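Local coordinates for protein ethylbenzene dehydrogenase beta-subunit (Aromatoleum aromaticum, PDB 2IVF) that serves as the iron-sulfur subunit of a heterotrimeric enzyme, holding three SF4 clusters and one F3S cluster in a ferredoxin-type 4Fe-4S architecture, at residues 16-25 and 167-179. Numbering follows the deposited sequence.
With SF4 (iron/sulfur cluster), chain S.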
ATOM      1  N   LYS B  16     -21.576  -9.615 -34.088  1.00 36.75           N
ATOM      2  CA  LYS B  16     -20.979  -8.430 -33.419  1.00 35.79           C
ATOM      3  C   LYS B  16     -21.423  -8.379 -31.968  1.00 35.20           C
ATOM      4  O   LYS B  16     -22.616  -8.495 -31.644  1.00 35.22           O
ATOM      5  CB  LYS B  16     -21.344  -7.118 -34.136  1.00 37.31           C
ATOM      6  CG  LYS B  16     -20.617  -5.848 -33.591  1.00 37.84           C
ATOM      7  CD  LYS B  16     -19.132  -5.765 -33.986  1.00 38.95           C
ATOM      8  CE  LYS B  16     -18.330  -4.770 -33.121  1.00 39.23           C
ATOM      9  NZ  LYS B  16     -18.266  -5.190 -31.681  1.00 37.14           N
ATOM     10  N   ARG B  17     -20.440  -8.244 -31.098  1.00 33.56           N
ATOM     11  CA  ARG B  17     -20.662  -8.092 -29.685  1.00 32.58           C
ATOM     12  C   ARG B  17     -19.602  -7.158 -29.135  1.00 29.88           C
ATOM     13  O   ARG B  17     -18.603  -6.849 -29.789  1.00 29.84           O
ATOM     14  CB  ARG B  17     -20.562  -9.447 -28.979  1.00 32.81           C
ATOM     15  CG  ARG B  17     -21.415 -10.524 -29.614  1.00 33.73           C
ATOM     16  CD  ARG B  17     -21.292 -11.827 -28.836  1.00 34.17           C
ATOM     17  NE  ARG B  17     -21.985 -11.764 -27.561  1.00 35.07           N
ATOM     18  CZ  ARG B  17     -22.044 -12.774 -26.695  1.00 37.77           C
ATOM     19  NH1 ARG B  17     -21.434 -13.917 -26.957  1.00 39.65           N
ATOM     20  NH2 ARG B  17     -22.697 -12.637 -25.546  1.00 38.13           N
ATOM     21  N   GLN B  18     -19.817  -6.731 -27.915  1.00 26.26           N
ATOM     22  CA  GLN B  18     -18.960  -5.759 -27.291  1.00 24.87           C
ATOM     23  C   GLN B  18     -18.684  -6.180 -25.863  1.00 24.48           C
ATOM     24  O   GLN B  18     -19.617  -6.262 -25.051  1.00 22.90           O
ATOM     25  CB  GLN B  18     -19.654  -4.411 -27.261  1.00 24.44           C
ATOM     26  CG  GLN B  18     -18.838  -3.305 -26.640  1.00 25.28           C
ATOM     27  CD  GLN B  18     -17.571  -2.974 -27.413  1.00 23.63           C
ATOM     28  OE1 GLN B  18     -17.625  -2.641 -28.599  1.00 23.48           O
ATOM     29  NE2 GLN B  18     -16.417  -3.046 -26.739  1.00 22.36           N
ATOM     30  N   LEU B  19     -17.413  -6.423 -25.585  1.00 24.21           N
ATOM     31  CA  LEU B  19     -16.948  -6.595 -24.231  1.00 24.00           C
ATOM     32  C   LEU B  19     -16.975  -5.272 -23.517  1.00 23.62           C
ATOM     33  O   LEU B  19     -16.566  -4.263 -24.056  1.00 23.09           O
ATOM     34  CB  LEU B  19     -15.541  -7.200 -24.215  1.00 24.74           C
ATOM     35  CG  LEU B  19     -15.434  -8.689 -24.609  1.00 25.10           C
ATOM     36  CD1 LEU B  19     -13.973  -9.209 -24.742  1.00 24.75           C
ATOM     37  CD2 LEU B  19     -16.184  -9.530 -23.604  1.00 24.87           C
ATOM     38  N   VAL B  20     -17.479  -5.297 -22.297  1.00 23.73           N
ATOM     39  CA  VAL B  20     -17.561  -4.115 -21.463  1.00 23.91           C
ATOM     40  C   VAL B  20     -17.112  -4.409 -20.055  1.00 24.16           C
ATOM     41  O   VAL B  20     -17.124  -5.567 -19.588  1.00 23.71           O
ATOM     42  CB  VAL B  20     -18.970  -3.510 -21.421  1.00 23.84           C
ATOM     43  CG1 VAL B  20     -19.572  -3.352 -22.868  1.00 23.38           C
ATOM     44  CG2 VAL B  20     -19.841  -4.283 -20.542  1.00 25.12           C
ATOM     45  N   THR B  21     -16.649  -3.335 -19.402  1.00 22.67           N
ATOM     46  CA  THR B  21     -16.303  -3.373 -18.020  1.00 22.52           C
ATOM     47  C   THR B  21     -17.172  -2.348 -17.304  1.00 22.19           C
ATOM     48  O   THR B  21     -17.459  -1.261 -17.818  1.00 23.22           O
ATOM     49  CB  THR B  21     -14.814  -3.019 -17.792  1.00 21.37           C
ATOM     50  OG1 THR B  21     -13.953  -4.076 -18.295  1.00 21.90           O
ATOM     51  CG2 THR B  21     -14.549  -2.826 -16.290  1.00 22.84           C
ATOM     52  N   VAL B  22     -17.618  -2.709 -16.133  1.00 21.36           N
ATOM     53  CA  VAL B  22     -18.256  -1.772 -15.227  1.00 22.29           C
ATOM     54  C   VAL B  22     -17.293  -1.566 -14.052  1.00 22.01           C
ATOM     55  O   VAL B  22     -16.723  -2.528 -13.516  1.00 22.53           O
ATOM     56  CB  VAL B  22     -19.591  -2.298 -14.696  1.00 21.09           C
ATOM     57  CG1 VAL B  22     -20.074  -1.491 -13.474  1.00 21.88           C
ATOM     58  CG2 VAL B  22     -20.630  -2.295 -15.844  1.00 21.43           C
ATOM     59  N   ILE B  23     -17.118  -0.318 -13.641  1.00 22.88           N
ATOM     60  CA  ILE B  23     -16.232   0.007 -12.500  1.00 22.78           C
ATOM     61  C   ILE B  23     -17.044   0.759 -11.480  1.00 22.84           C
ATOM     62  O   ILE B  23     -17.627   1.783 -11.798  1.00 21.75           O
ATOM     63  CB  ILE B  23     -15.067   0.911 -12.958  1.00 23.66           C
ATOM     64  CG1 ILE B  23     -14.289   0.179 -14.073  1.00 23.55           C
ATOM     65  CG2 ILE B  23     -14.215   1.413 -11.750  1.00 24.85           C
ATOM     66  CD1 ILE B  23     -13.066   0.924 -14.663  1.00 23.32           C
ATOM     67  N   ASP B  24     -17.126   0.235 -10.265  1.00 23.63           N
ATOM     68  CA  ASP B  24     -17.998   0.810  -9.232  1.00 22.67           C
ATOM     69  C   ASP B  24     -17.160   1.751  -8.416  1.00 24.26           C
ATOM     70  O   ASP B  24     -16.390   1.323  -7.575  1.00 23.61           O
ATOM     71  CB  ASP B  24     -18.596  -0.279  -8.331  1.00 24.21           C
ATOM     72  CG  ASP B  24     -19.610   0.276  -7.356  1.00 23.32           C
ATOM     73  OD1 ASP B  24     -19.617   1.534  -7.134  1.00 23.16           O
ATOM     74  OD2 ASP B  24     -20.382  -0.529  -6.789  1.00 25.18           O
ATOM     75  N   LEU B  25     -17.375   3.052  -8.586  1.00 23.67           N
ATOM     76  CA  LEU B  25     -16.524   4.026  -7.921  1.00 23.23           C
ATOM     77  C   LEU B  25     -16.778   4.081  -6.448  1.00 23.80           C
ATOM     78  O   LEU B  25     -15.934   4.601  -5.715  1.00 24.21           O
ATOM     79  CB  LEU B  25     -16.693   5.400  -8.538  1.00 23.69           C
ATOM     80  CG  LEU B  25     -16.319   5.437 -10.026  1.00 24.89           C
ATOM     81  CD1 LEU B  25     -16.588   6.763 -10.632  1.00 25.85           C
ATOM     82  CD2 LEU B  25     -14.806   5.065 -10.215  1.00 25.13           C
ATOM     83  N   ALA B 167      -3.938   0.954 -39.431  1.00 21.02           N
ATOM     84  CA  ALA B 167      -3.338  -0.017 -38.534  1.00 21.90           C
ATOM     85  C   ALA B 167      -4.274  -0.357 -37.379  1.00 22.51           C
ATOM     86  O   ALA B 167      -4.064  -1.357 -36.707  1.00 25.08           O
ATOM     87  CB  ALA B 167      -2.010   0.480 -37.967  1.00 20.09           C
ATOM     88  N   ILE B 168      -5.267   0.481 -37.105  1.00 22.38           N
ATOM     89  CA  ILE B 168      -6.150   0.241 -35.960  1.00 22.89           C
ATOM     90  C   ILE B 168      -7.438  -0.404 -36.448  1.00 22.99           C
ATOM     91  O   ILE B 168      -8.045   0.016 -37.450  1.00 21.41           O
ATOM     92  CB  ILE B 168      -6.476   1.531 -35.207  1.00 22.96           C
ATOM     93  CG1 ILE B 168      -5.204   2.101 -34.594  1.00 22.08           C
ATOM     94  CG2 ILE B 168      -7.600   1.319 -34.119  1.00 22.28           C
ATOM     95  CD1 ILE B 168      -5.391   3.405 -33.848  1.00 24.81           C
ATOM     96  N   TYR B 169      -7.856  -1.443 -35.737  1.00 22.97           N
ATOM     97  CA  TYR B 169      -9.090  -2.109 -36.078  1.00 24.19           C
ATOM     98  C   TYR B 169      -9.864  -2.509 -34.846  1.00 24.10           C
ATOM     99  O   TYR B 169      -9.323  -2.532 -33.736  1.00 23.17           O
ATOM    100  CB  TYR B 169      -8.851  -3.340 -36.942  1.00 24.94           C
ATOM    101  CG  TYR B 169      -8.026  -4.410 -36.287  1.00 26.72           C
ATOM    102  CD1 TYR B 169      -6.634  -4.309 -36.243  1.00 25.56           C
ATOM    103  CD2 TYR B 169      -8.624  -5.532 -35.710  1.00 25.51           C
ATOM    104  CE1 TYR B 169      -5.872  -5.286 -35.663  1.00 26.09           C
ATOM    105  CE2 TYR B 169      -7.860  -6.517 -35.129  1.00 27.69           C
ATOM    106  CZ  TYR B 169      -6.489  -6.396 -35.103  1.00 28.45           C
ATOM    107  OH  TYR B 169      -5.723  -7.382 -34.516  1.00 28.70           O
ATOM    108  N   LYS B 170     -11.148  -2.778 -35.058  1.00 24.58           N
ATOM    109  CA  LYS B 170     -12.037  -3.156 -33.967  1.00 25.29           C
ATOM    110  C   LYS B 170     -12.509  -4.548 -34.301  1.00 26.73           C
ATOM    111  O   LYS B 170     -13.096  -4.759 -35.362  1.00 24.38           O
ATOM    112  CB  LYS B 170     -13.231  -2.229 -33.908  1.00 24.75           C
ATOM    113  CG  LYS B 170     -14.123  -2.439 -32.690  1.00 24.64           C
ATOM    114  CD  LYS B 170     -15.172  -1.318 -32.603  1.00 23.54           C
ATOM    115  CE  LYS B 170     -16.219  -1.593 -31.477  1.00 23.74           C
ATOM    116  NZ  LYS B 170     -15.629  -1.577 -30.104  1.00 22.13           N
ATOM    117  N   ARG B 171     -12.221  -5.481 -33.419  1.00 27.96           N
ATOM    118  CA  ARG B 171     -12.616  -6.860 -33.608  1.00 30.48           C
ATOM    119  C   ARG B 171     -14.123  -6.951 -33.676  1.00 31.82           C
ATOM    120  O   ARG B 171     -14.824  -6.384 -32.842  1.00 33.25           O
ATOM    121  CB  ARG B 171     -12.089  -7.690 -32.479  1.00 31.14           C
ATOM    122  CG  ARG B 171     -10.631  -8.098 -32.618  1.00 32.90           C
ATOM    123  CD  ARG B 171     -10.414  -9.430 -31.949  1.00 35.21           C
ATOM    124  NE  ARG B 171     -11.127 -10.485 -32.680  1.00 40.16           N
ATOM    125  CZ  ARG B 171     -10.559 -11.371 -33.491  1.00 41.66           C
ATOM    126  NH1 ARG B 171      -9.254 -11.350 -33.724  1.00 44.07           N
ATOM    127  NH2 ARG B 171     -11.319 -12.280 -34.106  1.00 43.17           N
ATOM    128  N   GLU B 172     -14.639  -7.614 -34.702  1.00 33.00           N
ATOM    129  CA  GLU B 172     -16.080  -7.745 -34.804  1.00 33.69           C
ATOM    130  C   GLU B 172     -16.637  -8.768 -33.805  1.00 32.96           C
ATOM    131  O   GLU B 172     -17.804  -8.696 -33.460  1.00 34.16           O
ATOM    132  CB  GLU B 172     -16.520  -8.093 -36.229  1.00 35.13           C
ATOM    133  CG  GLU B 172     -16.202  -7.013 -37.286  1.00 40.51           C
ATOM    134  CD  GLU B 172     -17.039  -5.736 -37.124  1.00 46.24           C
ATOM    135  OE1 GLU B 172     -17.878  -5.468 -38.036  1.00 50.48           O
ATOM    136  OE2 GLU B 172     -16.865  -5.016 -36.097  1.00 46.25           O
ATOM    137  N   ASP B 173     -15.818  -9.690 -33.319  1.00 31.83           N
ATOM    138  CA  ASP B 173     -16.339 -10.744 -32.487  1.00 31.62           C
ATOM    139  C   ASP B 173     -16.595 -10.246 -31.032  1.00 29.93           C
ATOM    140  O   ASP B 173     -17.556 -10.671 -30.382  1.00 29.79           O
ATOM    141  CB  ASP B 173     -15.441 -11.995 -32.576  1.00 32.65           C
ATOM    142  CG  ASP B 173     -14.068 -11.784 -31.971  1.00 37.68           C
ATOM    143  OD1 ASP B 173     -13.574 -10.639 -32.040  1.00 40.83           O
ATOM    144  OD2 ASP B 173     -13.464 -12.759 -31.425  1.00 44.35           O
ATOM    145  N   ASN B 174     -15.774  -9.315 -30.560  1.00 27.81           N
ATOM    146  CA  ASN B 174     -15.846  -8.866 -29.167  1.00 26.89           C
ATOM    147  C   ASN B 174     -15.652  -7.355 -28.904  1.00 25.34           C
ATOM    148  O   ASN B 174     -15.636  -6.904 -27.740  1.00 24.11           O
ATOM    149  CB  ASN B 174     -14.836  -9.664 -28.357  1.00 26.65           C
ATOM    150  CG  ASN B 174     -13.426  -9.597 -28.936  1.00 29.02           C
ATOM    151  OD1 ASN B 174     -13.045  -8.614 -29.567  1.00 30.55           O
ATOM    152  ND2 ASN B 174     -12.654 -10.664 -28.739  1.00 29.54           N
ATOM    153  N   GLY B 175     -15.499  -6.599 -29.986  1.00 24.58           N
ATOM    154  CA  GLY B 175     -15.373  -5.139 -29.957  1.00 24.93           C
ATOM    155  C   GLY B 175     -14.038  -4.622 -29.476  1.00 24.11           C
ATOM    156  O   GLY B 175     -13.896  -3.426 -29.244  1.00 24.13           O
ATOM    157  N   ILE B 176     -13.046  -5.499 -29.351  1.00 24.04           N
ATOM    158  CA  ILE B 176     -11.714  -5.069 -28.924  1.00 24.38           C
ATOM    159  C   ILE B 176     -11.037  -4.285 -30.031  1.00 24.12           C
ATOM    160  O   ILE B 176     -11.017  -4.724 -31.221  1.00 22.92           O
ATOM    161  CB  ILE B 176     -10.836  -6.266 -28.508  1.00 24.64           C
ATOM    162  CG1 ILE B 176     -11.466  -6.980 -27.292  1.00 24.78           C
ATOM    163  CG2 ILE B 176      -9.421  -5.799 -28.131  1.00 25.90           C
ATOM    164  CD1 ILE B 176     -10.750  -8.322 -26.909  1.00 25.51           C
ATOM    165  N   VAL B 177     -10.544  -3.102 -29.645  1.00 22.79           N
ATOM    166  CA  VAL B 177      -9.873  -2.191 -30.565  1.00 22.97           C
ATOM    167  C   VAL B 177      -8.386  -2.421 -30.405  1.00 22.27           C
ATOM    168  O   VAL B 177      -7.866  -2.459 -29.301  1.00 23.27           O
ATOM    169  CB  VAL B 177     -10.246  -0.723 -30.281  1.00 22.93           C
ATOM    170  CG1 VAL B 177      -9.430   0.235 -31.208  1.00 20.19           C
ATOM    171  CG2 VAL B 177     -11.742  -0.548 -30.450  1.00 21.92           C
ATOM    172  N   LEU B 178      -7.717  -2.670 -31.508  1.00 22.90           N
ATOM    173  CA  LEU B 178      -6.294  -2.993 -31.477  1.00 23.29           C
ATOM    174  C   LEU B 178      -5.489  -2.183 -32.491  1.00 23.60           C
ATOM    175  O   LEU B 178      -5.978  -1.833 -33.565  1.00 24.20           O
ATOM    176  CB  LEU B 178      -6.085  -4.506 -31.772  1.00 23.78           C
ATOM    177  CG  LEU B 178      -6.653  -5.471 -30.697  1.00 20.76           C
ATOM    178  CD1 LEU B 178      -6.590  -6.883 -31.240  1.00 19.40           C
ATOM    179  CD2 LEU B 178      -5.923  -5.396 -29.339  1.00 18.51           C
ATOM    180  N   VAL B 179      -4.233  -1.941 -32.145  1.00 24.58           N
ATOM    181  CA  VAL B 179      -3.230  -1.380 -33.068  1.00 24.32           C
ATOM    182  C   VAL B 179      -2.376  -2.532 -33.595  1.00 24.84           C
ATOM    183  O   VAL B 179      -1.639  -3.161 -32.836  1.00 24.15           O
ATOM    184  CB  VAL B 179      -2.280  -0.368 -32.363  1.00 24.04           C
ATOM    185  CG1 VAL B 179      -1.199   0.114 -33.390  1.00 25.08           C
ATOM    186  CG2 VAL B 179      -3.042   0.810 -31.768  1.00 20.70           C
TER
HETATM  187 FE1  SF4 S1357      -9.381   5.927 -27.322  1.00 22.83          FE
HETATM  188 FE2  SF4 S1357      -9.663   4.344 -29.404  1.00 23.91          FE
HETATM  189 FE3  SF4 S1357     -11.761   4.724 -27.675  1.00 22.80          FE
HETATM  190 FE4  SF4 S1357      -9.583   3.276 -26.847  1.00 24.21          FE
HETATM  191  S1  SF4 S1357     -11.062   2.726 -28.538  1.00 23.95           S
HETATM  192  S2  SF4 S1357     -10.652   4.974 -25.704  1.00 23.92           S
HETATM  193  S3  SF4 S1357      -7.915   4.316 -27.972  1.00 21.53           S
HETATM  194  S4  SF4 S1357     -10.829   6.303 -29.073  1.00 22.74           S
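Lys170 NZ donates a hydrogen bond of 2.7 Å to Gln18 OE1, meeting a lone pair in the carbonyl plane. The lysine ends the first strand of a two-stranded antiparallel hairpin in the ferredoxin-like 4Fe-4S dicluster domain, and the turn of that hairpin meets the chain entering strand 19-24. Lysine suits this place because its long chain brings the ammonium to the buried Gln18 and Gly175; it also donates to Gly175 O and Cys154 O, and weakly to His153 O, which probably steadies its charge. Gln18 is bent at chi2 (64°), which lets NE2 turn back to Leu19 O, 2.9 Å away; bonds at both ends fix the amide's rotation. Between the backbones, Leu19 N donates to Asn174 O almost straight (170°). Asn174 shapes the turn that presents this carbonyl: its OD1 accepts from Ile176 N in an Asx turn. Gly175 follows with positive phi and, lacking a side chain, lets Gln18 OE1 come in close. At the solvent edge, Lys16 CD lies 3.2 Å from Glu172 OE2, the two chains crossing at about a right angle. Beyond the hairpin's turn, Val177 packs against S1 of an SF4 cluster. On the apolar side, Leu19 CD1 rests 3.7 Å from Asn174 CB and 4.0 Å from Ile176 CD1.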